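Local coordinates for CRISPR-associated protein, Cse1 family (Acidimicrobium ferrooxidans, PDB 4H3T) that probably serves as the large Cse1 subunit of the type I-E CRISPR surveillance complex Cascade, which recognises invading DNA, at residues Trp17-Phe22 with Ala160-Val165; Leu56-Leu61 with Asp256-Gln261; Trp487-Glu492 with Arg527-Phe532. The protein carries 1 engineered substitution. All coordinates share one frame; numbering follows the deposited sequence.

Contact 1 (Trp17-Phe22 with Ala160-Val165); sequences WLPVRF and AARWLV
A classic beta bulge, with Trp-17 and Leu-18 both facing Val-30, marks the start of strand 18-22 in a three-stranded antiparallel sheet, and this bulged end packs on helix 157-170. The two large side chains, Trp-17 and Arg-162, run alongside each other in opposite directions, their flat groups nearly parallel but not stacked. Trp-17 has CG in the crowded position between the backbone N and the carbonyl carbon (chi1 63°), which turns the six-membered half of the indole toward the helix. Its CE3 meets Ala-161 CB obliquely at 3.7 Å. The same CE3 lies 3.8 Å from Arg-162 CG, which sits at the ring edge. One turn further along the helix, Val-165 CG2 approaches CH2 of Trp-17, again near the ring plane, at 4.3 Å. Leu-18 CD2 covers part of one indole face, 3.5 Å above the plane and offset toward the rim, while NE1 is held by the carbonyl of Leu-12. Arg-162 bends at chi3, so that NH1 turns back to the carbonyl of Trp-17. The resulting NH1 to O hydrogen bond is 2.9 Å long and fairly straight, with an N-H...O angle of 161°. The oxygen lies in the guanidinium plane, yet the donor stands above the carbonyl plane, 38° out of it. NH1 also forms a salt bridge with Glu-29 OE2, so this buried positive charge is gripped by two acceptors. An alanine in place of Arg-162 would remove both bonds and would probably leave the carbonyl of Trp-17 and the carboxylate of Glu-29 poorly compensated. Pro-19 reaches tip to tip toward the arginine, its CG over one guanidinium face and its CD 3.8 Å from Arg-162 CD.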
loop_
_atom_site.group_PDB
_atom_site.type_symbol
_atom_site.label_atom_id
_atom_site.label_comp_id
_atom_site.label_asym_id
_atom_site.label_seq_id
_atom_site.Cartn_x
_atom_site.Cartn_y
_atom_site.Cartn_z
ATOM N N TRP A 17 -4.521 -17.969 13.359
ATOM C CA TRP A 17 -3.441 -17.001 13.330
ATOM C C TRP A 17 -3.704 -15.750 12.475
ATOM O O TRP A 17 -2.872 -14.856 12.500
ATOM C CB TRP A 17 -2.116 -17.662 12.851
ATOM C CG TRP A 17 -2.135 -18.197 11.467
ATOM C CD1 TRP A 17 -2.791 -19.305 11.020
ATOM C CD2 TRP A 17 -1.463 -17.639 10.337
ATOM N NE1 TRP A 17 -2.598 -19.460 9.678
ATOM C CE2 TRP A 17 -1.736 -18.484 9.233
ATOM C CE3 TRP A 17 -0.552 -16.580 10.170
ATOM C CZ2 TRP A 17 -1.150 -18.289 7.970
ATOM C CZ3 TRP A 17 0.047 -16.400 8.932
ATOM C CH2 TRP A 17 -0.244 -17.258 7.845
ATOM N N LEU A 18 -4.794 -15.712 11.705
ATOM C CA LEU A 18 -5.121 -14.617 10.777
ATOM C C LEU A 18 -6.201 -13.745 11.400
ATOM O O LEU A 18 -7.322 -14.193 11.562
ATOM C CB LEU A 18 -5.580 -15.204 9.434
ATOM C CG LEU A 18 -4.517 -16.057 8.752
ATOM C CD1 LEU A 18 -5.108 -16.871 7.695
ATOM C CD2 LEU A 18 -3.401 -15.212 8.174
ATOM N N PRO A 19 -5.858 -12.522 11.845
ATOM C CA PRO A 19 -6.861 -11.694 12.543
ATOM C C PRO A 19 -7.852 -11.086 11.559
ATOM O O PRO A 19 -7.472 -10.452 10.570
ATOM C CB PRO A 19 -6.024 -10.627 13.258
ATOM C CG PRO A 19 -4.719 -10.675 12.655
ATOM C CD PRO A 19 -4.570 -11.826 11.748
ATOM N N VAL A 20 -9.110 -11.281 11.840
ATOM C CA VAL A 20 -10.178 -10.792 10.976
ATOM C C VAL A 20 -11.255 -10.146 11.806
ATOM O O VAL A 20 -11.350 -10.358 13.008
ATOM C CB VAL A 20 -10.776 -11.907 10.079
ATOM C CG1 VAL A 20 -9.727 -12.477 9.153
ATOM C CG2 VAL A 20 -11.412 -13.002 10.917
ATOM N N ARG A 21 -12.093 -9.384 11.129
ATOM C CA ARG A 21 -13.295 -8.794 11.697
ATOM C C ARG A 21 -14.505 -9.430 10.998
ATOM O O ARG A 21 -14.562 -9.455 9.774
ATOM C CB ARG A 21 -13.279 -7.286 11.502
ATOM C CG ARG A 21 -14.561 -6.587 11.972
ATOM C CD ARG A 21 -14.466 -5.127 11.545
ATOM N NE ARG A 21 -13.716 -4.315 12.499
ATOM C CZ ARG A 21 -14.198 -3.849 13.653
ATOM N NH1 ARG A 21 -15.440 -4.143 14.037
ATOM N NH2 ARG A 21 -13.436 -3.100 14.441
ATOM N N PHE A 22 -15.418 -9.994 11.769
ATOM C CA PHE A 22 -16.592 -10.681 11.258
ATOM C C PHE A 22 -17.713 -9.670 11.017
ATOM O O PHE A 22 -17.699 -8.604 11.628
ATOM C CB PHE A 22 -17.033 -11.781 12.223
ATOM C CG PHE A 22 -16.200 -13.034 12.109
ATOM C CD1 PHE A 22 -16.549 -14.033 11.214
ATOM C CD2 PHE A 22 -15.057 -13.211 12.893
ATOM C CE1 PHE A 22 -15.767 -15.170 11.080
ATOM C CE2 PHE A 22 -14.338 -14.396 12.836
ATOM C CZ PHE A 22 -14.722 -15.392 11.963
ATOM N N ALA A 160 4.556 -15.178 15.214
ATOM C CA ALA A 160 5.763 -15.464 14.441
ATOM C C ALA A 160 5.398 -15.762 12.994
ATOM O O ALA A 160 6.082 -15.309 12.095
ATOM C CB ALA A 160 6.556 -16.623 15.028
ATOM N N ALA A 161 4.326 -16.502 12.787
ATOM C CA ALA A 161 3.864 -16.830 11.409
ATOM C C ALA A 161 3.503 -15.559 10.630
ATOM O O ALA A 161 3.868 -15.440 9.457
ATOM C CB ALA A 161 2.683 -17.764 11.453
ATOM N N ARG A 162 2.765 -14.623 11.261
ATOM C CA ARG A 162 2.390 -13.382 10.593
ATOM C C ARG A 162 3.630 -12.575 10.216
ATOM O O ARG A 162 3.751 -12.135 9.070
ATOM C CB ARG A 162 1.496 -12.534 11.468
ATOM C CG ARG A 162 0.111 -13.086 11.602
ATOM C CD ARG A 162 -0.828 -12.123 12.279
ATOM N NE ARG A 162 -0.463 -11.755 13.637
ATOM C CZ ARG A 162 -0.953 -12.272 14.751
ATOM N NH1 ARG A 162 -1.755 -13.325 14.708
ATOM N NH2 ARG A 162 -0.574 -11.799 15.930
ATOM N N TRP A 163 4.580 -12.427 11.158
ATOM C CA TRP A 163 5.773 -11.664 10.866
ATOM C C TRP A 163 6.713 -12.337 9.873
ATOM O O TRP A 163 7.461 -11.635 9.162
ATOM C CB TRP A 163 6.519 -11.298 12.099
ATOM C CG TRP A 163 5.792 -10.279 12.910
ATOM C CD1 TRP A 163 5.307 -10.437 14.176
ATOM C CD2 TRP A 163 5.542 -8.927 12.554
ATOM N NE1 TRP A 163 4.759 -9.253 14.619
ATOM C CE2 TRP A 163 4.790 -8.348 13.609
ATOM C CE3 TRP A 163 5.716 -8.182 11.370
ATOM C CZ2 TRP A 163 4.375 -7.018 13.584
ATOM C CZ3 TRP A 163 5.292 -6.875 11.349
ATOM C CH2 TRP A 163 4.588 -6.322 12.432
ATOM N N LEU A 164 6.680 -13.665 9.820
ATOM C CA LEU A 164 7.453 -14.442 8.869
ATOM C C LEU A 164 7.005 -14.140 7.426
ATOM O O LEU A 164 7.831 -13.878 6.580
ATOM C CB LEU A 164 7.291 -15.920 9.201
ATOM C CG LEU A 164 7.875 -16.950 8.298
ATOM C CD1 LEU A 164 9.390 -16.790 8.208
ATOM C CD2 LEU A 164 7.524 -18.338 8.815
ATOM N N VAL A 165 5.676 -14.097 7.197
ATOM C CA VAL A 165 5.077 -13.783 5.940
ATOM C C VAL A 165 5.422 -12.357 5.574
ATOM O O VAL A 165 5.857 -12.081 4.461
ATOM C CB VAL A 165 3.556 -14.028 5.960
ATOM C CG1 VAL A 165 2.931 -13.553 4.624
ATOM C CG2 VAL A 165 3.262 -15.522 6.159
#

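Contact 2 (Leu56-Leu61 with Asp256-Gln261); sequences LLRLVL and DLFTWQ
The CG methylene of Arg-58 lies over the ring of Phe-258, and the two side chains cross at about a right angle. This CG stands over the middle of the phenyl face, 4.2 Å from the centroid and only 11° off the ring normal, a CH-pi contact. Farther out, the chain bends at chi3 (66°) and carries the guanidinium out past the CD1-CE1 rim of the ring, so that it is the ring's CD1 that lies over the guanidinium face, 3.5 Å from Arg-58 CZ. Because the two planes are 46° apart, the groups are not stacked flat. The other side of the ring's rim is met by Leu-61, whose CB comes obliquely to within 3.9 Å of Phe-258 CD2. Close to the backbone, Phe-258 CB touches the carbonyl O of Arg-58 at 3.4 Å. These contacts set helix 52-68 against the segment 256-261, with its type I turn from Leu-257 to Trp-260, in the buried interior of the Cse1 fold. No direct hydrogen bond joins the two segments; two waters in the guanidinium plane do so instead. One accepts from Arg-58 NE and donates weakly to Phe-258 O. The other accepts from Arg-58 NH2 and donates to Leu-257 O. Beyond the two segments, NH1 makes a salt bridge with Asp-298 OD1 and a hydrogen bond to His-300 ND1, and the His-300 ring also meets that of Phe-258. The in-plane waters, the bonds of NH1 and the Phe-258 ring probably hold the guanidinium in its rotation. With Asp-298 paired to NH1, and waters relaying NE and NH2 to backbone carbonyls, Arg-58 is likely to stay charged despite its burial, which may favour an unprotonated ND1 on His-300, able to accept from NH1.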
loop_
_atom_site.group_PDB
_atom_site.type_symbol
_atom_site.label_atom_id
_atom_site.label_comp_id
_atom_site.label_asym_id
_atom_site.label_seq_id
_atom_site.Cartn_x
_atom_site.Cartn_y
_atom_site.Cartn_z
ATOM N N LEU A 56 -0.346 -10.534 3.859
ATOM C CA LEU A 56 -1.297 -11.616 4.152
ATOM C C LEU A 56 -2.355 -11.724 3.035
ATOM O O LEU A 56 -2.724 -12.819 2.674
ATOM C CB LEU A 56 -1.977 -11.403 5.493
ATOM C CG LEU A 56 -1.057 -11.556 6.773
ATOM C CD1 LEU A 56 -1.842 -11.180 8.007
ATOM C CD2 LEU A 56 -0.434 -12.948 6.806
ATOM N N LEU A 57 -2.746 -10.613 2.426
ATOM C CA LEU A 57 -3.723 -10.637 1.316
ATOM C C LEU A 57 -3.135 -11.382 0.138
ATOM O O LEU A 57 -3.791 -12.257 -0.405
ATOM C CB LEU A 57 -4.160 -9.243 0.901
ATOM C CG LEU A 57 -5.077 -9.141 -0.366
ATOM C CD1 LEU A 57 -6.387 -9.869 -0.159
ATOM C CD2 LEU A 57 -5.333 -7.733 -0.721
ATOM N N ARG A 58 -1.881 -11.065 -0.241
ATOM C CA ARG A 58 -1.219 -11.746 -1.351
ATOM C C ARG A 58 -0.988 -13.219 -1.072
ATOM O O ARG A 58 -1.193 -14.027 -1.953
ATOM C CB ARG A 58 0.059 -11.042 -1.740
ATOM C CG ARG A 58 -0.284 -9.738 -2.399
ATOM C CD ARG A 58 0.809 -8.760 -2.467
ATOM N NE ARG A 58 1.926 -9.161 -3.316
ATOM C CZ ARG A 58 2.206 -8.707 -4.529
ATOM N NH1 ARG A 58 1.337 -7.939 -5.178
ATOM N NH2 ARG A 58 3.339 -9.048 -5.124
ATOM N N LEU A 59 -0.687 -13.590 0.159
ATOM C CA LEU A 59 -0.566 -15.009 0.511
ATOM C C LEU A 59 -1.875 -15.747 0.258
ATOM O O LEU A 59 -1.918 -16.857 -0.285
ATOM C CB LEU A 59 -0.182 -15.150 2.002
ATOM C CG LEU A 59 -0.338 -16.600 2.594
ATOM C CD1 LEU A 59 0.667 -17.456 1.998
ATOM C CD2 LEU A 59 -0.099 -16.605 4.118
ATOM N N VAL A 60 -2.946 -15.168 0.759
ATOM C CA VAL A 60 -4.291 -15.737 0.644
ATOM C C VAL A 60 -4.752 -15.765 -0.837
ATOM O O VAL A 60 -5.361 -16.755 -1.257
ATOM C CB VAL A 60 -5.318 -15.044 1.595
ATOM C CG1 VAL A 60 -6.726 -15.554 1.373
ATOM C CG2 VAL A 60 -4.935 -15.342 3.037
ATOM N N LEU A 61 -4.379 -14.807 -1.635
ATOM C CA LEU A 61 -4.729 -14.843 -3.079
ATOM C C LEU A 61 -3.984 -15.963 -3.822
ATOM O O LEU A 61 -4.554 -16.597 -4.678
ATOM C CB LEU A 61 -4.382 -13.517 -3.718
ATOM C CG LEU A 61 -5.319 -12.337 -3.388
ATOM C CD1 LEU A 61 -4.666 -10.995 -3.812
ATOM C CD2 LEU A 61 -6.705 -12.521 -4.028
ATOM N N ASP A 256 3.671 -17.651 -7.514
ATOM C CA ASP A 256 5.106 -17.650 -7.217
ATOM C C ASP A 256 5.470 -16.269 -6.571
ATOM O O ASP A 256 5.971 -16.211 -5.453
ATOM C CB ASP A 256 5.862 -17.917 -8.538
ATOM C CG ASP A 256 7.345 -18.055 -8.454
ATOM O OD1 ASP A 256 7.860 -18.339 -7.336
ATOM O OD2 ASP A 256 8.015 -17.869 -9.507
ATOM N N LEU A 257 5.073 -15.169 -7.209
ATOM C CA LEU A 257 5.424 -13.840 -6.738
ATOM C C LEU A 257 4.797 -13.494 -5.412
ATOM O O LEU A 257 5.482 -12.976 -4.530
ATOM C CB LEU A 257 5.064 -12.782 -7.748
ATOM C CG LEU A 257 5.434 -11.308 -7.396
ATOM C CD1 LEU A 257 6.937 -11.147 -7.057
ATOM C CD2 LEU A 257 5.013 -10.422 -8.557
ATOM N N PHE A 258 3.515 -13.779 -5.275
ATOM C CA PHE A 258 2.799 -13.532 -4.045
ATOM C C PHE A 258 3.330 -14.325 -2.798
ATOM O O PHE A 258 2.957 -13.975 -1.707
ATOM C CB PHE A 258 1.329 -13.813 -4.216
ATOM C CG PHE A 258 0.518 -12.871 -5.088
ATOM C CD1 PHE A 258 1.115 -11.804 -5.748
ATOM C CD2 PHE A 258 -0.831 -13.059 -5.244
ATOM C CE1 PHE A 258 0.351 -10.959 -6.593
ATOM C CE2 PHE A 258 -1.583 -12.269 -6.120
ATOM C CZ PHE A 258 -1.014 -11.140 -6.681
ATOM N N THR A 259 4.155 -15.379 -2.977
ATOM C CA THR A 259 4.708 -16.161 -1.892
ATOM C C THR A 259 6.230 -16.163 -1.944
ATOM O O THR A 259 6.866 -17.074 -1.433
ATOM C CB THR A 259 4.150 -17.572 -2.007
ATOM O OG1 THR A 259 4.564 -18.186 -3.247
ATOM C CG2 THR A 259 2.646 -17.598 -1.889
ATOM N N TRP A 260 6.814 -15.121 -2.534
ATOM C CA TRP A 260 8.239 -15.073 -2.817
ATOM C C TRP A 260 9.088 -15.228 -1.576
ATOM O O TRP A 260 8.897 -14.496 -0.608
ATOM C CB TRP A 260 8.579 -13.722 -3.504
ATOM C CG TRP A 260 9.894 -13.705 -4.194
ATOM C CD1 TRP A 260 11.031 -13.079 -3.784
ATOM C CD2 TRP A 260 10.184 -14.286 -5.464
ATOM N NE1 TRP A 260 12.008 -13.212 -4.739
ATOM C CE2 TRP A 260 11.515 -13.946 -5.786
ATOM C CE3 TRP A 260 9.424 -14.971 -6.413
ATOM C CZ2 TRP A 260 12.079 -14.248 -7.025
ATOM C CZ3 TRP A 260 9.986 -15.259 -7.641
ATOM C CH2 TRP A 260 11.310 -14.929 -7.924
ATOM N N GLN A 261 10.015 -16.156 -1.615
ATOM C CA GLN A 261 10.997 -16.334 -0.557
ATOM C C GLN A 261 12.112 -15.340 -0.772
ATOM O O GLN A 261 13.252 -15.692 -1.138
ATOM C CB GLN A 261 11.476 -17.796 -0.516
ATOM C CG GLN A 261 10.331 -18.795 -0.385
ATOM C CD GLN A 261 9.617 -18.673 0.931
ATOM O OE1 GLN A 261 10.084 -19.144 1.951
ATOM N NE2 GLN A 261 8.511 -17.984 0.936
HETATM O O HOH W 1 3.550 -10.653 -1.422
HETATM O O HOH W 2 5.456 -10.351 -3.344
#

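Contact 3 (Trp487-Glu492 with Arg527-Phe532); sequences WAALVE and RARNEF
Charge and apolar packing divide this junction between two antiparallel helix segments, 487-492 and 527-532, whose axes approach to 10.8 Å at 163°. The polar part is a salt bridge between Glu-492 and Arg-529, two side chains that cross at about a right angle. A single carboxylate oxygen carries it: Glu-492 OE1 accepts from Arg-529 NE at 2.6 Å. A second, weak bond runs from NH2 of the same arginine to OE1 at 3.0 Å. The acceptor lies near the guanidinium plane, but the carboxylate plane stands almost perpendicular to it, so OE1 is met from above its own plane, 51° out of it. To place NE there, the Arg-529 chain bends at chi2 (-91°). Over the centre of one guanidinium face sits Ala-488 CB, 3.8 Å from CZ of Arg-529, a small residue that lets the arginine lie close against the other helix.

The apolar part is centred on Phe-532. Its CE2 comes in the indole plane to the edge of Trp-487, 3.6 Å from CD1. Its CD2 rests 3.9 Å from Ala-488 CB. Val-491 CG2 lies over one face of the Trp-487 indole, toward its rim, and NE1 of that indole is tied to the carbonyl of Ala-405 on helix 397-415. Phe-408 of that helix meets the Phe-532 ring, while Tyr-467 and Phe-470 of helix 445-473 meet Trp-487. Together these four long helices form the C-terminal four-helix bundle characteristic of Cse1 proteins.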
loop_
_atom_site.group_PDB
_atom_site.type_symbol
_atom_site.label_atom_id
_atom_site.label_comp_id
_atom_site.label_asym_id
_atom_site.label_seq_id
_atom_site.Cartn_x
_atom_site.Cartn_y
_atom_site.Cartn_z
ATOM N N TRP A 487 -18.172 21.496 -4.824
ATOM C CA TRP A 487 -16.831 21.422 -4.283
ATOM C C TRP A 487 -16.173 22.849 -4.295
ATOM O O TRP A 487 -15.516 23.237 -3.328
ATOM C CB TRP A 487 -15.993 20.441 -5.082
ATOM C CG TRP A 487 -14.592 20.306 -4.554
ATOM C CD1 TRP A 487 -13.423 20.651 -5.186
ATOM C CD2 TRP A 487 -14.219 19.772 -3.284
ATOM N NE1 TRP A 487 -12.350 20.383 -4.374
ATOM C CE2 TRP A 487 -12.806 19.799 -3.216
ATOM C CE3 TRP A 487 -14.944 19.258 -2.192
ATOM C CZ2 TRP A 487 -12.106 19.365 -2.083
ATOM C CZ3 TRP A 487 -14.244 18.841 -1.066
ATOM C CH2 TRP A 487 -12.852 18.878 -1.024
ATOM N N ALA A 488 -16.401 23.612 -5.365
ATOM C CA ALA A 488 -15.845 24.965 -5.485
ATOM C C ALA A 488 -16.281 25.841 -4.300
ATOM O O ALA A 488 -15.458 26.523 -3.693
ATOM C CB ALA A 488 -16.273 25.621 -6.798
ATOM N N ALA A 489 -17.576 25.871 -4.023
ATOM C CA ALA A 489 -18.108 26.647 -2.896
ATOM C C ALA A 489 -17.609 26.109 -1.534
ATOM O O ALA A 489 -17.361 26.902 -0.635
ATOM C CB ALA A 489 -19.649 26.656 -2.926
ATOM N N LEU A 490 -17.523 24.783 -1.339
ATOM C CA LEU A 490 -17.016 24.239 -0.067
ATOM C C LEU A 490 -15.546 24.667 0.164
ATOM O O LEU A 490 -15.203 25.212 1.215
ATOM C CB LEU A 490 -17.171 22.711 -0.073
ATOM C CG LEU A 490 -16.836 22.007 1.227
ATOM C CD1 LEU A 490 -17.710 20.752 1.394
ATOM C CD2 LEU A 490 -15.289 21.768 1.379
ATOM N N VAL A 491 -14.703 24.518 -0.843
ATOM C CA VAL A 491 -13.286 24.864 -0.677
ATOM C C VAL A 491 -13.114 26.364 -0.400
ATOM O O VAL A 491 -12.321 26.717 0.466
ATOM C CB VAL A 491 -12.464 24.402 -1.895
ATOM C CG1 VAL A 491 -11.040 24.958 -1.859
ATOM C CG2 VAL A 491 -12.437 22.885 -1.995
ATOM N N GLU A 492 -13.863 27.221 -1.096
ATOM C CA GLU A 492 -13.774 28.669 -0.845
ATOM C C GLU A 492 -14.143 29.023 0.583
ATOM O O GLU A 492 -13.492 29.885 1.172
ATOM C CB GLU A 492 -14.727 29.473 -1.753
ATOM C CG GLU A 492 -14.279 29.642 -3.184
ATOM C CD GLU A 492 -15.059 30.783 -3.821
ATOM O OE1 GLU A 492 -16.145 30.511 -4.393
ATOM O OE2 GLU A 492 -14.687 31.955 -3.576
ATOM N N ARG A 527 -9.242 33.331 -9.680
ATOM C CA ARG A 527 -8.671 32.797 -10.910
ATOM C C ARG A 527 -8.764 31.266 -10.939
ATOM O O ARG A 527 -9.144 30.688 -11.962
ATOM C CB ARG A 527 -7.214 33.221 -11.079
ATOM C CG ARG A 527 -6.684 33.055 -12.489
ATOM C CD ARG A 527 -5.228 33.463 -12.575
ATOM N NE ARG A 527 -5.033 34.897 -12.348
ATOM C CZ ARG A 527 -5.217 35.865 -13.254
ATOM N NH1 ARG A 527 -5.640 35.568 -14.484
ATOM N NH2 ARG A 527 -4.998 37.135 -12.933
ATOM N N ALA A 528 -8.400 30.601 -9.845
ATOM C CA ALA A 528 -8.470 29.141 -9.819
ATOM C C ALA A 528 -9.941 28.649 -9.926
ATOM O O ALA A 528 -10.222 27.646 -10.569
ATOM C CB ALA A 528 -7.856 28.631 -8.542
ATOM N N ARG A 529 -10.834 29.322 -9.225
ATOM C CA ARG A 529 -12.278 29.057 -9.216
ATOM C C ARG A 529 -12.880 29.144 -10.650
ATOM O O ARG A 529 -13.662 28.293 -11.048
ATOM C CB ARG A 529 -12.983 30.107 -8.343
ATOM C CG ARG A 529 -13.952 29.590 -7.344
ATOM C CD ARG A 529 -15.303 29.515 -7.907
ATOM N NE ARG A 529 -16.282 29.500 -6.830
ATOM C CZ ARG A 529 -17.549 29.180 -6.977
ATOM N NH1 ARG A 529 -18.027 28.858 -8.181
ATOM N NH2 ARG A 529 -18.364 29.199 -5.929
ATOM N N ASN A 530 -12.451 30.143 -11.425
ATOM C CA ASN A 530 -12.933 30.307 -12.798
ATOM C C ASN A 530 -12.430 29.135 -13.678
ATOM O O ASN A 530 -13.211 28.602 -14.438
ATOM C CB ASN A 530 -12.516 31.676 -13.355
ATOM C CG ASN A 530 -13.033 31.910 -14.735
ATOM O OD1 ASN A 530 -14.251 31.915 -14.959
ATOM N ND2 ASN A 530 -12.133 31.954 -15.707
ATOM N N GLU A 531 -11.200 28.664 -13.479
ATOM C CA GLU A 531 -10.659 27.523 -14.213
ATOM C C GLU A 531 -11.360 26.213 -13.805
ATOM O O GLU A 531 -11.534 25.321 -14.640
ATOM C CB GLU A 531 -9.136 27.421 -13.940
ATOM C CG GLU A 531 -8.387 26.205 -14.477
ATOM C CD GLU A 531 -6.996 26.069 -13.868
ATOM O OE1 GLU A 531 -6.627 24.945 -13.446
ATOM O OE2 GLU A 531 -6.297 27.106 -13.768
ATOM N N PHE A 532 -11.756 26.088 -12.541
ATOM C CA PHE A 532 -12.348 24.857 -12.057
ATOM C C PHE A 532 -13.844 24.757 -12.345
ATOM O O PHE A 532 -14.301 23.732 -12.830
ATOM C CB PHE A 532 -12.112 24.695 -10.546
ATOM C CG PHE A 532 -12.768 23.456 -9.931
ATOM C CD1 PHE A 532 -12.577 22.202 -10.484
ATOM C CD2 PHE A 532 -13.576 23.560 -8.806
ATOM C CE1 PHE A 532 -13.157 21.054 -9.899
ATOM C CE2 PHE A 532 -14.176 22.425 -8.243
ATOM C CZ PHE A 532 -13.978 21.180 -8.809
#

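From the N terminus, strand 18-22 comes first and helix 52-68 second; the chain then returns with helix 157-170 to close contact 1, and with the turn at 256-261 to close contact 2. Their segments alternate, so the two loops cross. They also touch: Trp-17 and Val-165 of contact 1 pack on Leu-59 of contact 2, and Leu-18 and Val-165 on Leu-56, so helix 52-68 packs against the bulged strand end, helix 157-170 and the 256-261 turn. Contact 3 follows in series and closes a short, mainly helical loop. It lies on the opposite side of the chain's centre from the other two, its nearest atoms about 27 Å from contact 1, and ties together the last two helices of the C-terminal bundle.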